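Local coordinates for apical membrane antigen 1-like protein, soluble form (Toxoplasma gondii, PDB 3ZLE) that may play a role in host cell invasion as a surface antigen of the apicomplexan AMA1 family, represented by part of its ectodomain, at residues W303-L308 against A333-A338; K258-N263 against C317-Q322; T131-P136 against D284-H289; D39-R44 against T141-Y146; E170-V175 against P275-K280. One frame throughout, in Å; residues are numbered along the deposited sequence.

How the interactions relate
From the N terminus, interaction 4 comes first: the hairpin at 39-44 closes a loop with 141-146. Interaction 3 starts before that loop ends, at 131-136, and closes far along the chain at 284-289, so the two cross. They also touch, through backbone pairs of P287 with R44 and H289 with G42. Interaction 5 (170-175 with 275-280) is nested inside interaction 3. Interaction 2 (258-263 with 317-322) crosses both 3 and 5, and interaction 1 (303-308 with 333-338) crosses 2. Interactions 1 and 2 build one helix-backed sheet. Interactions 3 and 5 tie the long excursion between helix 253-262 and strand 303-308 to the first half of the chain.

Interaction 1. Residues W303-L308 against A333-A338; sequences WANFYL and AVAYTA
A304 and Y336 form a hydrogen-bonded pair in two antiparallel strands. A304 N bonds Y336 O at 2.9 Å, and Y336 N bonds A304 O at 2.9 Å. F306 and V334 repeat the pattern, with F306 N to V334 O at 2.8 Å. The tight packing is on the face that carries these four side chains. F306 CB meets the edge of the Y336 ring, 4.0 Å from Y336 CE2. V334 CG1, anti to the backbone N (chi1 -171°), lies over a face of that ring, toward its rim. On the other face W303 CD1 touches T337 CG2 at 3.8 Å, and N305 OD1 is 4.0 Å from A335 CB. W303 NE1 bonds F22 O, and N305 ND2 bonds F228 O and F239 O. The loose end is at Y307, which is partly exposed. Of its side chain only CB touches the other strand, with Y307 CB 4.2 Å from A333 CB. Helix 253-262 covers A304, F306 and Y336. Consistent with the PAN clan, the two strands are neighbours in a four-stranded antiparallel sheet with a helix on one face.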
# COMPACT_ATOMS: atom_id res chain seq x y z
N TRP A 303 7.78 -4.40 5.30
CA TRP A 303 7.59 -5.85 5.21
C TRP A 303 7.34 -6.45 6.59
O TRP A 303 7.85 -5.95 7.57
CB TRP A 303 8.80 -6.50 4.61
CG TRP A 303 9.27 -5.88 3.28
CD1 TRP A 303 9.03 -6.37 2.03
CD2 TRP A 303 10.17 -4.75 3.12
NE1 TRP A 303 9.64 -5.55 1.08
CE2 TRP A 303 10.34 -4.55 1.73
CE3 TRP A 303 10.74 -3.83 4.00
CZ2 TRP A 303 11.11 -3.49 1.20
CZ3 TRP A 303 11.48 -2.77 3.48
CH2 TRP A 303 11.69 -2.63 2.09
N ALA A 304 6.50 -7.51 6.65
CA ALA A 304 6.23 -8.22 7.87
C ALA A 304 6.28 -9.73 7.65
O ALA A 304 5.71 -10.23 6.69
CB ALA A 304 4.87 -7.82 8.46
N ASN A 305 6.99 -10.44 8.53
CA ASN A 305 6.93 -11.89 8.56
C ASN A 305 5.98 -12.35 9.64
O ASN A 305 6.14 -11.98 10.82
CB ASN A 305 8.31 -12.46 8.79
CG ASN A 305 9.10 -12.55 7.52
OD1 ASN A 305 8.52 -12.56 6.41
ND2 ASN A 305 10.41 -12.66 7.64
N PHE A 306 5.00 -13.16 9.26
CA PHE A 306 4.08 -13.76 10.24
C PHE A 306 4.39 -15.25 10.46
O PHE A 306 4.26 -16.07 9.55
CB PHE A 306 2.65 -13.61 9.79
CG PHE A 306 1.67 -14.33 10.68
CD1 PHE A 306 1.19 -13.74 11.84
CD2 PHE A 306 1.34 -15.65 10.42
CE1 PHE A 306 0.26 -14.39 12.62
CE2 PHE A 306 0.43 -16.33 11.23
CZ PHE A 306 -0.13 -15.69 12.31
N TYR A 307 4.84 -15.60 11.67
CA TYR A 307 5.18 -17.01 11.91
C TYR A 307 4.95 -17.47 13.33
O TYR A 307 4.68 -16.68 14.23
CB TYR A 307 6.62 -17.30 11.49
CG TYR A 307 7.64 -16.52 12.27
CD1 TYR A 307 7.86 -15.18 12.00
CD2 TYR A 307 8.31 -17.09 13.35
CE1 TYR A 307 8.79 -14.46 12.73
CE2 TYR A 307 9.24 -16.39 14.07
CZ TYR A 307 9.48 -15.07 13.76
OH TYR A 307 10.40 -14.38 14.49
N LEU A 308 4.93 -18.78 13.49
CA LEU A 308 4.80 -19.42 14.77
C LEU A 308 6.21 -19.63 15.30
O LEU A 308 6.99 -20.32 14.67
CB LEU A 308 4.09 -20.77 14.59
CG LEU A 308 4.03 -21.76 15.77
CD1 LEU A 308 3.45 -21.09 17.00
CD2 LEU A 308 3.20 -22.97 15.38
N ALA A 333 3.66 -20.26 7.58
CA ALA A 333 4.06 -18.82 7.71
C ALA A 333 3.44 -17.94 6.60
O ALA A 333 3.08 -18.46 5.55
CB ALA A 333 5.59 -18.68 7.67
N VAL A 334 3.34 -16.63 6.83
CA VAL A 334 2.87 -15.70 5.74
C VAL A 334 3.75 -14.45 5.63
O VAL A 334 4.22 -13.90 6.64
CB VAL A 334 1.40 -15.30 5.92
CG1 VAL A 334 0.90 -14.52 4.68
CG2 VAL A 334 0.52 -16.54 6.13
N ALA A 335 4.04 -14.02 4.40
CA ALA A 335 4.82 -12.80 4.22
C ALA A 335 3.98 -11.69 3.66
O ALA A 335 3.38 -11.82 2.58
CB ALA A 335 6.03 -13.04 3.36
N TYR A 336 3.90 -10.60 4.42
CA TYR A 336 2.98 -9.51 4.11
C TYR A 336 3.78 -8.23 3.73
O TYR A 336 4.90 -8.00 4.23
CB TYR A 336 2.16 -9.21 5.38
CG TYR A 336 1.10 -10.23 5.68
CD1 TYR A 336 0.00 -10.38 4.83
CD2 TYR A 336 1.17 -11.04 6.82
CE1 TYR A 336 -1.02 -11.22 5.12
CE2 TYR A 336 0.13 -11.93 7.13
CZ TYR A 336 -0.96 -12.00 6.27
OH TYR A 336 -1.98 -12.89 6.49
N THR A 337 3.14 -7.31 3.02
CA THR A 337 3.71 -5.93 2.99
C THR A 337 2.71 -4.87 3.31
O THR A 337 1.49 -5.07 3.19
CB THR A 337 4.36 -5.58 1.66
OG1 THR A 337 3.35 -5.32 0.70
CG2 THR A 337 5.29 -6.67 1.17
N ALA A 338 3.20 -3.69 3.59
CA ALA A 338 2.31 -2.54 3.65
C ALA A 338 1.58 -2.24 2.35
O ALA A 338 0.45 -1.70 2.38
CB ALA A 338 3.01 -1.33 4.18

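Interaction 2. Residues K258-N263 against C317-Q322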
# COMPACT_ATOMS: atom_id res chain seq x y z
N LYS A 258 -2.58 -5.80 8.93
CA LYS A 258 -2.95 -4.44 9.29
C LYS A 258 -1.85 -3.67 9.99
O LYS A 258 -1.75 -2.45 9.84
CB LYS A 258 -4.17 -4.47 10.16
CG LYS A 258 -5.43 -4.57 9.37
CD LYS A 258 -6.64 -4.71 10.27
CE LYS A 258 -7.87 -4.76 9.40
NZ LYS A 258 -9.10 -5.09 10.13
N ARG A 259 -1.04 -4.38 10.76
CA ARG A 259 -0.05 -3.76 11.60
C ARG A 259 1.08 -3.19 10.79
O ARG A 259 1.61 -2.14 11.12
CB ARG A 259 0.48 -4.78 12.60
CG ARG A 259 1.40 -4.21 13.65
CD ARG A 259 1.01 -4.75 15.03
NE ARG A 259 1.73 -5.95 15.41
CZ ARG A 259 1.23 -6.92 16.20
NH1 ARG A 259 -0.02 -6.88 16.61
NH2 ARG A 259 2.00 -7.92 16.57
N VAL A 260 1.56 -3.95 9.82
CA VAL A 260 2.67 -3.51 9.03
C VAL A 260 2.34 -2.21 8.30
O VAL A 260 3.17 -1.31 8.21
CB VAL A 260 3.10 -4.63 8.08
CG1 VAL A 260 2.01 -4.98 7.07
CG2 VAL A 260 4.42 -4.39 7.46
N PHE A 261 1.09 -2.06 7.89
CA PHE A 261 0.70 -0.88 7.15
C PHE A 261 0.66 0.32 8.11
O PHE A 261 1.04 1.43 7.75
CB PHE A 261 -0.70 -1.09 6.51
CG PHE A 261 -1.26 0.16 5.88
CD1 PHE A 261 -0.74 0.64 4.66
CD2 PHE A 261 -2.18 0.93 6.55
CE1 PHE A 261 -1.24 1.76 4.07
CE2 PHE A 261 -2.70 2.08 5.96
CZ PHE A 261 -2.18 2.52 4.75
N ALA A 262 0.18 0.08 9.32
CA ALA A 262 -0.02 1.19 10.28
C ALA A 262 1.19 1.49 11.15
O ALA A 262 1.15 2.39 11.95
CB ALA A 262 -1.24 0.92 11.16
N ASN A 263 2.25 0.70 11.02
CA ASN A 263 3.37 0.80 11.98
C ASN A 263 4.16 2.09 11.89
O ASN A 263 4.36 2.63 10.79
CB ASN A 263 4.30 -0.41 11.88
CG ASN A 263 5.46 -0.17 10.94
OD1 ASN A 263 6.49 0.35 11.35
ND2 ASN A 263 5.36 -0.71 9.73
N CYS A 317 4.30 -11.22 14.66
CA CYS A 317 4.41 -10.31 13.51
C CYS A 317 5.73 -9.56 13.57
O CYS A 317 5.89 -8.61 14.36
CB CYS A 317 3.30 -9.30 13.57
SG CYS A 317 3.11 -8.32 12.08
N ALA A 318 6.71 -10.02 12.80
CA ALA A 318 8.06 -9.42 12.82
C ALA A 318 8.20 -8.45 11.66
O ALA A 318 8.40 -8.86 10.50
CB ALA A 318 9.14 -10.49 12.72
N ILE A 319 8.10 -7.17 11.97
CA ILE A 319 8.16 -6.14 10.97
C ILE A 319 9.58 -5.62 10.76
O ILE A 319 10.26 -5.24 11.70
CB ILE A 319 7.28 -4.99 11.37
CG1 ILE A 319 5.80 -5.41 11.28
CG2 ILE A 319 7.64 -3.73 10.61
CD1 ILE A 319 4.88 -4.51 12.08
N PHE A 320 10.02 -5.57 9.53
CA PHE A 320 11.41 -5.22 9.30
C PHE A 320 11.53 -4.19 8.21
O PHE A 320 10.58 -3.93 7.48
CB PHE A 320 12.25 -6.45 9.00
CG PHE A 320 11.83 -7.17 7.73
CD1 PHE A 320 10.80 -8.12 7.74
CD2 PHE A 320 12.55 -6.98 6.54
CE1 PHE A 320 10.48 -8.84 6.61
CE2 PHE A 320 12.19 -7.64 5.38
CZ PHE A 320 11.13 -8.56 5.41
N ASP A 321 12.73 -3.64 8.06
CA ASP A 321 12.92 -2.52 7.14
C ASP A 321 14.06 -2.71 6.17
O ASP A 321 14.53 -1.73 5.61
CB ASP A 321 13.13 -1.22 7.91
CG ASP A 321 14.45 -1.18 8.66
OD1 ASP A 321 15.23 -2.13 8.57
OD2 ASP A 321 14.66 -0.21 9.39
N GLN A 322 14.38 -3.96 5.86
CA GLN A 322 15.32 -4.26 4.77
C GLN A 322 14.64 -4.86 3.55
O GLN A 322 13.74 -5.67 3.66
CB GLN A 322 16.38 -5.23 5.26
CG GLN A 322 17.17 -4.72 6.45
CD GLN A 322 18.64 -4.59 6.14
OE1 GLN A 322 19.27 -5.53 5.62
NE2 GLN A 322 19.20 -3.42 6.42
O HOH W 1 4.75 -6.85 15.83
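I319 carries the apolar part of the contact, pointing from strand 315-320 at helix 253-262. Its CD1 lies 3.8 Å from R259 CG and 3.9 Å from V260 CA. I319 CG1 is 4.2 Å from V260 CG2. I319 and N263 reach toward each other tip to tip, with I319 CG2 3.9 Å from N263 ND2. The covalent part is the disulfide between C317 and C256, a residue of the same helix. C317 SG is anti to the backbone N (chi1 -169°), which turns it to the helix, where it bonds C256 SG. The polar part starts at the R259 guanidinium, which comes obliquely to C317 CB. One water accepts from R259 NH2 at 3.0 Å and donates to C317 O at 2.6 Å. R259 NH2 also bonds Q249 O, and R259 NH1 makes a salt bridge with E255, so both terminal nitrogens of the guanidinium have partners. N263 follows the helix end and turns its amide back on it. N263 ND2 gives a bond to V260 O at 2.7 Å and another to A301 O. The axes of helix 258-262 and strand 317-320 run 28° apart. The motif is a helix laid on an antiparallel sheet and stapled to it by a disulfide.

Interaction 3. Residues T131-P136 against D284-H289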
# COMPACT_ATOMS: atom_id res chain seq x y z
N THR A 131 -7.67 12.86 -15.91
CA THR A 131 -8.63 13.85 -15.44
C THR A 131 -7.92 15.16 -15.27
O THR A 131 -6.93 15.24 -14.55
CB THR A 131 -9.31 13.45 -14.14
OG1 THR A 131 -10.16 12.34 -14.38
CG2 THR A 131 -10.14 14.60 -13.63
N ILE A 132 -8.41 16.17 -15.97
CA ILE A 132 -7.91 17.53 -15.76
C ILE A 132 -8.37 18.09 -14.42
O ILE A 132 -9.56 18.37 -14.20
CB ILE A 132 -8.28 18.48 -16.92
CG1 ILE A 132 -7.58 18.03 -18.21
CG2 ILE A 132 -7.95 19.93 -16.58
CD1 ILE A 132 -8.54 17.59 -19.30
N ALA A 133 -7.40 18.27 -13.52
CA ALA A 133 -7.66 18.81 -12.20
C ALA A 133 -7.98 20.29 -12.26
O ALA A 133 -7.61 20.98 -13.22
CB ALA A 133 -6.45 18.59 -11.31
N VAL A 134 -8.60 20.77 -11.20
CA VAL A 134 -8.98 22.15 -11.08
C VAL A 134 -8.55 22.62 -9.69
O VAL A 134 -8.81 21.94 -8.71
CB VAL A 134 -10.50 22.31 -11.22
CG1 VAL A 134 -10.97 23.59 -10.56
CG2 VAL A 134 -10.93 22.29 -12.69
N ASN A 135 -7.85 23.74 -9.60
CA ASN A 135 -7.43 24.21 -8.30
C ASN A 135 -8.65 24.46 -7.40
O ASN A 135 -9.62 25.05 -7.84
CB ASN A 135 -6.57 25.46 -8.42
CG ASN A 135 -5.86 25.81 -7.13
OD1 ASN A 135 -6.48 26.30 -6.19
ND2 ASN A 135 -4.56 25.58 -7.08
N PRO A 136 -8.64 23.90 -6.18
CA PRO A 136 -9.81 23.99 -5.32
C PRO A 136 -9.94 25.36 -4.64
O PRO A 136 -10.99 25.67 -4.07
CB PRO A 136 -9.59 22.88 -4.28
CG PRO A 136 -8.21 22.34 -4.52
CD PRO A 136 -7.51 23.25 -5.49
N ASP A 284 -9.04 23.30 1.39
CA ASP A 284 -7.66 22.91 1.24
C ASP A 284 -7.53 21.41 0.95
O ASP A 284 -7.07 20.64 1.78
CB ASP A 284 -6.88 23.30 2.51
CG ASP A 284 -6.71 24.82 2.64
OD1 ASP A 284 -6.90 25.53 1.63
OD2 ASP A 284 -6.33 25.28 3.74
N PHE A 285 -7.91 21.02 -0.26
CA PHE A 285 -7.95 19.64 -0.66
C PHE A 285 -6.57 19.04 -0.85
O PHE A 285 -6.44 17.84 -0.88
CB PHE A 285 -8.79 19.46 -1.92
CG PHE A 285 -10.26 19.75 -1.73
CD1 PHE A 285 -10.77 20.07 -0.48
CD2 PHE A 285 -11.12 19.79 -2.82
CE1 PHE A 285 -12.10 20.41 -0.32
CE2 PHE A 285 -12.46 20.07 -2.66
CZ PHE A 285 -12.96 20.39 -1.40
N TRP A 286 -5.56 19.88 -1.11
CA TRP A 286 -4.22 19.37 -1.41
C TRP A 286 -3.20 19.95 -0.43
O TRP A 286 -3.16 21.14 -0.21
CB TRP A 286 -3.80 19.68 -2.87
CG TRP A 286 -4.87 19.45 -3.99
CD1 TRP A 286 -5.94 18.63 -3.94
CD2 TRP A 286 -4.87 20.02 -5.32
NE1 TRP A 286 -6.66 18.68 -5.13
CE2 TRP A 286 -6.05 19.58 -5.96
CE3 TRP A 286 -4.07 20.98 -5.96
CZ2 TRP A 286 -6.42 20.00 -7.24
CZ3 TRP A 286 -4.42 21.39 -7.26
CH2 TRP A 286 -5.58 20.89 -7.89
N PRO A 287 -2.31 19.10 0.11
CA PRO A 287 -1.30 19.54 1.06
C PRO A 287 -0.31 20.47 0.39
O PRO A 287 0.22 20.13 -0.67
CB PRO A 287 -0.61 18.22 1.46
CG PRO A 287 -1.66 17.18 1.26
CD PRO A 287 -2.41 17.63 0.05
N VAL A 288 -0.03 21.62 1.00
CA VAL A 288 0.93 22.51 0.38
C VAL A 288 2.36 22.01 0.53
O VAL A 288 2.71 21.38 1.54
CB VAL A 288 0.73 24.05 0.69
CG1 VAL A 288 -0.44 24.31 1.63
CG2 VAL A 288 2.02 24.73 1.14
N HIS A 289 3.12 22.10 -0.55
CA HIS A 289 4.47 21.57 -0.58
C HIS A 289 5.45 22.59 0.01
O HIS A 289 5.54 23.73 -0.46
CB HIS A 289 4.89 21.22 -2.01
CG HIS A 289 6.34 20.83 -2.12
ND1 HIS A 289 6.89 19.80 -1.37
CD2 HIS A 289 7.36 21.38 -2.80
CE1 HIS A 289 8.18 19.72 -1.63
NE2 HIS A 289 8.50 20.67 -2.49
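N135 OD1, on the residue whose CA packs against W286, accepts from two backbone nitrogens, those of S137 and T138. The bond to S137 N closes an Asx turn, and T138 N adds a second. P136, inside this turn, lies on the W286 indole. P136 CD stands 3.8 Å from the centroid of the six-membered ring of W286, only 7° off the ring normal, a CH-pi contact over the face. P136 CG lies over the same face nearer the rim, 3.8 Å from W286 CE2. P136 CB turns to the other aromatic residue and meets F285 CD2 at 3.7 Å. The far end of the indole touches the backbone before the proline. V134 O is 3.4 Å from W286 CZ2, and N135 CA is 3.8 Å from W286 CH2. Both come in obliquely. A133 CB adds a looser touch, 4.2 Å from W286 CH2. The indole is held from other sides too. Y144 stacks on the face opposite P136, Y43 meets W286 edge-to-face, and W286 NE1 bonds S161 O. The ring is therefore sandwiched between proline and tyrosine and pinned by its nitrogen. A bound NAG lies about 7 Å from the V134 side chain. W286 belongs to the long excursion between helix 253-262 and strand 303-308, which is consistent with the domain II loop that packs on domain I in AMA1 relatives.

Interaction 4. Residues D39-R44 against T141-Y146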
# COMPACT_ATOMS: atom_id res chain seq x y z
N ASP A 39 5.52 16.80 -6.01
CA ASP A 39 4.95 18.13 -5.93
C ASP A 39 4.78 18.75 -7.30
O ASP A 39 5.51 18.44 -8.24
CB ASP A 39 5.81 19.03 -5.05
CG ASP A 39 7.26 18.70 -5.16
OD1 ASP A 39 7.90 19.21 -6.10
OD2 ASP A 39 7.77 17.97 -4.28
N THR A 40 3.74 19.55 -7.44
CA THR A 40 3.46 20.24 -8.67
C THR A 40 2.72 21.49 -8.31
O THR A 40 1.88 21.47 -7.38
CB THR A 40 2.55 19.41 -9.57
OG1 THR A 40 3.09 18.09 -9.68
CG2 THR A 40 2.39 20.05 -10.95
N GLU A 41 3.06 22.58 -8.99
CA GLU A 41 2.38 23.86 -8.81
C GLU A 41 2.30 24.28 -7.34
O GLU A 41 1.34 24.91 -6.92
CB GLU A 41 0.99 23.83 -9.41
CG GLU A 41 0.95 23.47 -10.90
CD GLU A 41 -0.46 23.43 -11.45
OE1 GLU A 41 -1.42 23.46 -10.64
OE2 GLU A 41 -0.63 23.34 -12.68
N GLY A 42 3.27 23.83 -6.55
CA GLY A 42 3.29 24.16 -5.11
C GLY A 42 2.55 23.18 -4.19
O GLY A 42 2.60 23.33 -2.98
N TYR A 43 1.95 22.11 -4.74
CA TYR A 43 1.27 21.15 -3.86
C TYR A 43 1.88 19.76 -3.83
O TYR A 43 2.33 19.24 -4.87
CB TYR A 43 -0.19 21.03 -4.22
CG TYR A 43 -0.92 22.33 -4.16
CD1 TYR A 43 -1.54 22.76 -2.98
CD2 TYR A 43 -1.06 23.10 -5.31
CE1 TYR A 43 -2.28 23.93 -2.95
CE2 TYR A 43 -1.75 24.30 -5.28
CZ TYR A 43 -2.35 24.72 -4.11
OH TYR A 43 -3.07 25.90 -4.12
N ARG A 44 1.81 19.11 -2.66
CA ARG A 44 2.18 17.68 -2.55
C ARG A 44 1.22 16.78 -3.34
O ARG A 44 0.00 17.01 -3.36
CB ARG A 44 2.24 17.28 -1.08
CG ARG A 44 2.80 18.38 -0.22
CD ARG A 44 3.53 17.85 1.00
NE ARG A 44 4.38 16.72 0.68
CZ ARG A 44 4.79 15.83 1.58
NH1 ARG A 44 4.44 15.96 2.86
NH2 ARG A 44 5.63 14.88 1.22
N THR A 141 -7.95 25.57 -13.96
CA THR A 141 -7.42 24.25 -14.31
C THR A 141 -5.92 24.14 -13.98
O THR A 141 -5.20 25.15 -13.97
CB THR A 141 -7.69 23.83 -15.78
OG1 THR A 141 -6.62 24.25 -16.61
CG2 THR A 141 -9.00 24.41 -16.30
N SER A 142 -5.48 22.93 -13.67
CA SER A 142 -4.15 22.67 -13.09
C SER A 142 -3.56 21.42 -13.78
O SER A 142 -4.31 20.67 -14.39
CB SER A 142 -4.31 22.41 -11.58
OG SER A 142 -3.16 21.81 -11.02
N THR A 143 -2.24 21.20 -13.66
CA THR A 143 -1.60 19.94 -14.13
C THR A 143 -1.48 18.88 -13.01
O THR A 143 -0.87 17.80 -13.20
CB THR A 143 -0.17 20.19 -14.69
OG1 THR A 143 0.73 20.47 -13.61
CG2 THR A 143 -0.17 21.37 -15.69
N TYR A 144 -1.89 19.26 -11.81
CA TYR A 144 -1.99 18.34 -10.66
C TYR A 144 -2.70 17.05 -11.06
O TYR A 144 -3.72 17.10 -11.74
CB TYR A 144 -2.78 19.02 -9.54
CG TYR A 144 -2.64 18.36 -8.19
CD1 TYR A 144 -1.58 18.67 -7.36
CD2 TYR A 144 -3.61 17.48 -7.70
CE1 TYR A 144 -1.44 18.09 -6.12
CE2 TYR A 144 -3.46 16.87 -6.48
CZ TYR A 144 -2.37 17.18 -5.68
OH TYR A 144 -2.21 16.60 -4.42
N LYS A 145 -2.21 15.91 -10.59
CA LYS A 145 -2.93 14.64 -10.78
C LYS A 145 -3.59 14.12 -9.49
O LYS A 145 -2.89 13.76 -8.54
CB LYS A 145 -2.00 13.58 -11.33
CG LYS A 145 -1.23 13.99 -12.57
CD LYS A 145 -2.09 13.82 -13.79
CE LYS A 145 -1.20 13.79 -15.03
NZ LYS A 145 -1.99 14.29 -16.17
N TYR A 146 -4.90 13.91 -9.56
CA TYR A 146 -5.67 13.22 -8.50
C TYR A 146 -5.27 11.76 -8.30
O TYR A 146 -4.81 11.10 -9.24
CB TYR A 146 -7.15 13.26 -8.84
CG TYR A 146 -7.73 14.65 -8.99
CD1 TYR A 146 -7.63 15.60 -7.95
CD2 TYR A 146 -8.45 15.00 -10.13
CE1 TYR A 146 -8.30 16.84 -8.04
CE2 TYR A 146 -9.11 16.23 -10.22
CZ TYR A 146 -9.02 17.16 -9.20
OH TYR A 146 -9.63 18.43 -9.36
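A two-residue beta hairpin joins strands 38-40 and 43-45, and E41 at its tip grips the loop at S142 and T143. The turn from T40 to Y43 is type I'. G42 has backbone angles that call for glycine. The E41 side chain is extended beyond CG and brings its carboxylate to the loop. T143 N gives E41 OE2 a nearly straight bond of 2.9 Å, from above the carboxylate plane. T143 OG1 adds a weak bond to E41 OE2 at 3.3 Å. S142 OG donates to E41 OE1; the modelled 2.4 Å between S142 OG and E41 OE1 is very short, and its exact length is doubtful. S142 OG is anti to its backbone N (chi1 164°) and also accepts from Y144 N at 3.0 Å, an ST turn. This turn holds the hydroxyl beside E41. Beyond the carboxylate, the Y144 ring carries the contact. Y43 CB packs obliquely on Y144, 3.7 Å from Y144 CE1. R44 O lies in the ring plane at the Y144 edge and accepts from Y144 OH, again in a bond modelled as very short. Y144 OH is also bonded to S163 OG. T40 OG1 bonds E45 OE1, and R44 NH1 bonds D269 O. Such a two-residue type I' hairpin, docked by its tip residue on an ST turn, joins the N-terminal hairpin to the loop before strand 148-151.

Interaction 5. Residues E170-V175 against P275-K280; sequences EKYCSV and PEAAQK
Y172 lies against the backbone of A277 and reaches it with one ring edge. From CB, its CG is set beside the backbone N (chi1 -47°), and from there the ring runs out toward A277. K171 CB lies over the centre of one ring face. Further out, Y172 CD1 is 4.2 Å from A277 O. Y172 CE1 is closer to A277 O, at 3.4 Å, and this oxygen lies in the ring plane at the edge. Y172 CE1 also touches A277 CB at 4.3 Å. At the tip, Y172 OH is 3.5 Å from P275 O. This surface contact joins the loop before strand 187-191, which carries the C173 to C186 disulfide, to the excursion between helix 253-262 and strand 303-308, consistent with the domain II loop of AMA1 relatives. Two more links flank the ring. K171 NZ and E276 OE2 make a long salt bridge of 3.6 Å. P275 and E276 are both poorly ordered, so their distances are soft. On the backbone side, one water donates to Y172 O at 2.6 Å and to Q279 OE1 at 3.2 Å; Q279 OE1 also bonds T183 OG1.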
# COMPACT_ATOMS: atom_id res chain seq x y z
N GLU A 170 -5.74 18.52 17.86
CA GLU A 170 -6.96 19.28 18.21
C GLU A 170 -6.88 20.74 17.77
O GLU A 170 -7.91 21.43 17.66
CB GLU A 170 -7.27 19.17 19.71
CG GLU A 170 -6.05 19.37 20.59
CD GLU A 170 -6.37 19.26 22.09
OE1 GLU A 170 -7.37 18.62 22.45
OE2 GLU A 170 -5.59 19.81 22.90
N LYS A 171 -5.66 21.20 17.47
CA LYS A 171 -5.47 22.51 16.85
C LYS A 171 -6.12 22.56 15.47
O LYS A 171 -6.60 23.60 15.04
CB LYS A 171 -3.98 22.84 16.72
CG LYS A 171 -3.37 23.49 17.96
CD LYS A 171 -2.23 24.42 17.56
CE LYS A 171 -1.72 25.21 18.75
NZ LYS A 171 -1.02 24.34 19.74
N TYR A 172 -6.14 21.41 14.78
CA TYR A 172 -6.47 21.39 13.35
C TYR A 172 -7.75 20.65 12.94
O TYR A 172 -8.17 20.78 11.80
CB TYR A 172 -5.29 20.86 12.54
CG TYR A 172 -3.98 21.48 12.93
CD1 TYR A 172 -3.72 22.82 12.66
CD2 TYR A 172 -3.05 20.76 13.66
CE1 TYR A 172 -2.53 23.40 13.07
CE2 TYR A 172 -1.85 21.33 14.05
CZ TYR A 172 -1.59 22.65 13.76
OH TYR A 172 -0.40 23.22 14.15
N CYS A 173 -8.28 19.79 13.81
CA CYS A 173 -9.45 18.94 13.41
C CYS A 173 -10.13 18.31 14.60
O CYS A 173 -9.49 17.99 15.61
CB CYS A 173 -9.03 17.82 12.45
SG CYS A 173 -7.78 16.74 13.17
N SER A 174 -11.40 17.96 14.40
CA SER A 174 -12.23 17.37 15.46
C SER A 174 -12.27 15.86 15.29
O SER A 174 -12.29 15.35 14.16
CB SER A 174 -13.65 17.91 15.33
OG SER A 174 -14.11 17.68 14.02
N VAL A 175 -12.27 15.16 16.42
CA VAL A 175 -12.66 13.76 16.46
C VAL A 175 -14.07 13.66 17.02
O VAL A 175 -14.33 14.12 18.11
CB VAL A 175 -11.74 12.96 17.40
CG1 VAL A 175 -12.20 11.50 17.49
CG2 VAL A 175 -10.28 13.08 16.93
N PRO A 275 4.32 22.55 12.23
CA PRO A 275 4.46 24.00 12.13
C PRO A 275 3.23 24.70 12.69
O PRO A 275 2.13 24.52 12.18
CB PRO A 275 4.58 24.25 10.62
CG PRO A 275 4.19 22.97 9.93
CD PRO A 275 3.78 21.97 10.98
N GLU A 276 3.42 25.45 13.78
CA GLU A 276 2.38 26.36 14.27
C GLU A 276 1.69 27.02 13.08
O GLU A 276 2.32 27.74 12.30
CB GLU A 276 2.98 27.42 15.21
CG GLU A 276 3.38 26.90 16.58
CD GLU A 276 2.26 27.06 17.61
OE1 GLU A 276 1.92 28.21 17.95
OE2 GLU A 276 1.75 26.02 18.11
N ALA A 277 0.41 26.70 12.89
CA ALA A 277 -0.29 27.07 11.67
C ALA A 277 -1.77 27.32 11.96
O ALA A 277 -2.33 26.74 12.89
CB ALA A 277 -0.14 25.98 10.61
N ALA A 278 -2.39 28.19 11.17
CA ALA A 278 -3.83 28.40 11.28
C ALA A 278 -4.60 27.17 10.77
O ALA A 278 -4.02 26.27 10.14
CB ALA A 278 -4.25 29.66 10.54
N GLN A 279 -5.88 27.12 11.10
CA GLN A 279 -6.77 26.07 10.62
C GLN A 279 -6.77 25.99 9.09
O GLN A 279 -6.78 27.02 8.41
CB GLN A 279 -8.18 26.34 11.13
CG GLN A 279 -9.09 25.12 11.14
CD GLN A 279 -10.56 25.50 11.18
OE1 GLN A 279 -11.36 24.98 10.42
NE2 GLN A 279 -10.90 26.46 12.04
N LYS A 280 -6.76 24.77 8.56
CA LYS A 280 -7.04 24.56 7.14
C LYS A 280 -8.37 25.22 6.79
O LYS A 280 -9.24 25.37 7.64
CB LYS A 280 -7.09 23.06 6.81
CG LYS A 280 -5.90 22.24 7.32
CD LYS A 280 -5.39 21.27 6.25
CE LYS A 280 -6.39 20.15 5.98
NZ LYS A 280 -5.96 19.23 4.90
O HOH W 2 -10.30 21.95 10.87